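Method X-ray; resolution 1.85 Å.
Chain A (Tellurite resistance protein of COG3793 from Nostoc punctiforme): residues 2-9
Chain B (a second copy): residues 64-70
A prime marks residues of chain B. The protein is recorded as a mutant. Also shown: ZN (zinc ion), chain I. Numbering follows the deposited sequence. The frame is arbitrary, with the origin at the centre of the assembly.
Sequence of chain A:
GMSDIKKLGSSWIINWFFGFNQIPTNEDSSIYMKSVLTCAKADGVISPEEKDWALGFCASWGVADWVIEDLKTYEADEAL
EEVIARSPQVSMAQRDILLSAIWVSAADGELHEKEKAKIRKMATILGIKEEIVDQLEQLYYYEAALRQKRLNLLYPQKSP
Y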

# COMPACT_ATOMS: atom_id res chain seq x y z
N MSE A 2 -16.27 -13.32 -1.75
CA MSE A 2 -14.85 -13.40 -1.27
C MSE A 2 -14.71 -14.34 -0.09
O MSE A 2 -15.58 -14.36 0.79
CB MSE A 2 -14.36 -12.04 -0.81
CG MSE A 2 -13.70 -11.20 -1.84
SE MSE A 2 -12.79 -9.74 -0.91
CE MSE A 2 -12.62 -8.45 -2.40
N SER A 3 -13.60 -15.07 -0.05
CA SER A 3 -13.25 -15.84 1.15
C SER A 3 -12.95 -14.90 2.30
O SER A 3 -12.68 -13.70 2.10
CB SER A 3 -12.08 -16.79 0.88
OG SER A 3 -10.86 -16.10 0.66
N ASP A 4 -13.00 -15.44 3.51
CA ASP A 4 -12.68 -14.67 4.69
C ASP A 4 -11.23 -14.15 4.61
O ASP A 4 -10.95 -13.01 4.97
CB ASP A 4 -12.96 -15.50 5.93
CG ASP A 4 -14.41 -15.99 5.98
OD1 ASP A 4 -15.22 -15.61 5.10
OD2 ASP A 4 -14.74 -16.78 6.90
N ILE A 5 -10.32 -14.97 4.09
CA ILE A 5 -8.92 -14.56 3.98
C ILE A 5 -8.76 -13.48 2.90
O ILE A 5 -8.07 -12.49 3.12
CB ILE A 5 -7.96 -15.75 3.77
CG1 ILE A 5 -7.87 -16.57 5.06
CG2 ILE A 5 -6.58 -15.25 3.38
CD1 ILE A 5 -7.32 -17.93 4.87
N LYS A 6 -9.45 -13.63 1.77
CA LYS A 6 -9.50 -12.57 0.77
C LYS A 6 -10.02 -11.27 1.38
O LYS A 6 -9.42 -10.21 1.18
CB LYS A 6 -10.39 -12.97 -0.40
CG LYS A 6 -10.37 -11.98 -1.56
N LYS A 7 -11.12 -11.34 2.11
CA LYS A 7 -11.67 -10.17 2.75
C LYS A 7 -10.68 -9.55 3.74
O LYS A 7 -10.66 -8.36 3.88
CB LYS A 7 -12.99 -10.46 3.47
CG LYS A 7 -14.15 -10.60 2.53
CD LYS A 7 -15.38 -11.17 3.25
CE LYS A 7 -16.65 -11.00 2.40
NZ LYS A 7 -17.76 -11.90 2.84
N LEU A 8 -9.88 -10.36 4.42
CA LEU A 8 -8.86 -9.82 5.30
C LEU A 8 -7.89 -8.92 4.56
O LEU A 8 -7.63 -7.77 5.01
CB LEU A 8 -8.08 -10.96 5.98
CG LEU A 8 -7.17 -10.50 7.12
CD1 LEU A 8 -7.95 -9.87 8.27
CD2 LEU A 8 -6.42 -11.72 7.60
N GLY A 9 -7.35 -9.42 3.44
CA GLY A 9 -6.38 -8.66 2.66
C GLY A 9 -7.00 -7.45 1.99
O GLY A 9 -6.42 -6.35 1.97
N ALA B 64 -0.81 -17.12 -0.85
CA ALA B 64 -1.68 -18.27 -0.77
C ALA B 64 -2.34 -18.32 0.60
O ALA B 64 -1.77 -17.87 1.60
CB ALA B 64 -0.90 -19.50 -1.04
N ASP B 65 -3.56 -18.83 0.62
CA ASP B 65 -4.34 -18.92 1.87
C ASP B 65 -3.60 -19.66 2.96
O ASP B 65 -3.71 -19.30 4.14
CB ASP B 65 -5.66 -19.62 1.64
CG ASP B 65 -6.71 -18.75 0.98
OD1 ASP B 65 -6.51 -17.55 0.68
OD2 ASP B 65 -7.80 -19.31 0.78
N TRP B 66 -2.89 -20.72 2.61
CA TRP B 66 -2.14 -21.49 3.59
C TRP B 66 -1.23 -20.66 4.48
O TRP B 66 -1.07 -20.95 5.67
CB TRP B 66 -1.38 -22.65 2.91
CG TRP B 66 -0.09 -22.33 2.18
CD1 TRP B 66 0.08 -22.28 0.83
CD2 TRP B 66 1.19 -22.11 2.76
NE1 TRP B 66 1.40 -22.02 0.54
CE2 TRP B 66 2.11 -21.93 1.70
CE3 TRP B 66 1.67 -22.06 4.07
CZ2 TRP B 66 3.45 -21.69 1.92
CZ3 TRP B 66 3.02 -21.82 4.29
CH2 TRP B 66 3.89 -21.62 3.20
N VAL B 67 -0.65 -19.61 3.91
CA VAL B 67 0.26 -18.77 4.63
C VAL B 67 -0.51 -18.11 5.79
O VAL B 67 -0.07 -18.15 6.94
CB VAL B 67 0.91 -17.71 3.68
CG1 VAL B 67 1.80 -16.70 4.46
CG2 VAL B 67 1.76 -18.44 2.61
N ILE B 68 -1.67 -17.56 5.49
CA ILE B 68 -2.47 -16.86 6.50
C ILE B 68 -3.02 -17.83 7.55
O ILE B 68 -2.93 -17.58 8.76
CB ILE B 68 -3.59 -16.01 5.86
CG1 ILE B 68 -3.01 -14.98 4.87
CG2 ILE B 68 -4.38 -15.29 6.96
CD1 ILE B 68 -1.97 -14.05 5.47
N GLU B 69 -3.54 -18.97 7.10
CA GLU B 69 -4.10 -19.97 8.00
C GLU B 69 -3.07 -20.46 9.02
O GLU B 69 -3.34 -20.60 10.20
CB GLU B 69 -4.64 -21.13 7.19
CG GLU B 69 -5.87 -20.76 6.38
CD GLU B 69 -6.20 -21.79 5.32
OE1 GLU B 69 -5.33 -22.64 5.09
OE2 GLU B 69 -7.29 -21.72 4.71
N ASP B 70 -1.87 -20.70 8.53
CA ASP B 70 -0.74 -21.08 9.35
C ASP B 70 -0.27 -19.97 10.28
O ASP B 70 0.06 -20.25 11.43
CB ASP B 70 0.41 -21.52 8.47
CG ASP B 70 1.61 -21.95 9.26
OD1 ASP B 70 1.49 -22.95 10.00
OD2 ASP B 70 2.66 -21.29 9.13
ZN ZN I . -5.80 -23.96 3.54
O HOH W 1 -8.42 -16.08 -0.44
O HOH W 2 -5.67 -23.54 1.49

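Small helix contacts often rest on one well-placed apolar side chain, with polar groups at the margin satisfied by solvent, and these two copies illustrate the principle. The helices run nearly at right angles, at 86°, and their axes come no closer than 10.5 Å, so side chains must bridge the gap. Ile5 does most of this, giving up 101 Å² of the 241 Å² buried in total. Its CA-to-CB bond points toward chain B, and the branched side chain (chi1 m, chi2 t) reaches several partners: CG2 lies 3.9 Å from CG1 of Ile68′, and CD1 packs 3.5 Å from CG of Glu69′, using the aliphatic part of an acid whose OE1 binds zinc at 2.1 Å.

Ile68′, buried and also directed toward its partner, supplies the apolar surface opposite; its CG2 meets Leu8 CD2 at 4.2 Å, one helical turn beyond Ile5. Asp65′ starts sideways, yet its carboxylate swings nearer, OD1 sitting 3.5 Å from Ile5 CG2. No direct hydrogen bond crosses the contact. Instead, water 1 donates to Asp65′ OD1 (2.7 Å) and hydrogen-bonds to Ser3 OG (2.7 Å). That same OG accepts from Lys6 N at 3.1 Å, so the small serine both caps its helix and joins the water bridge.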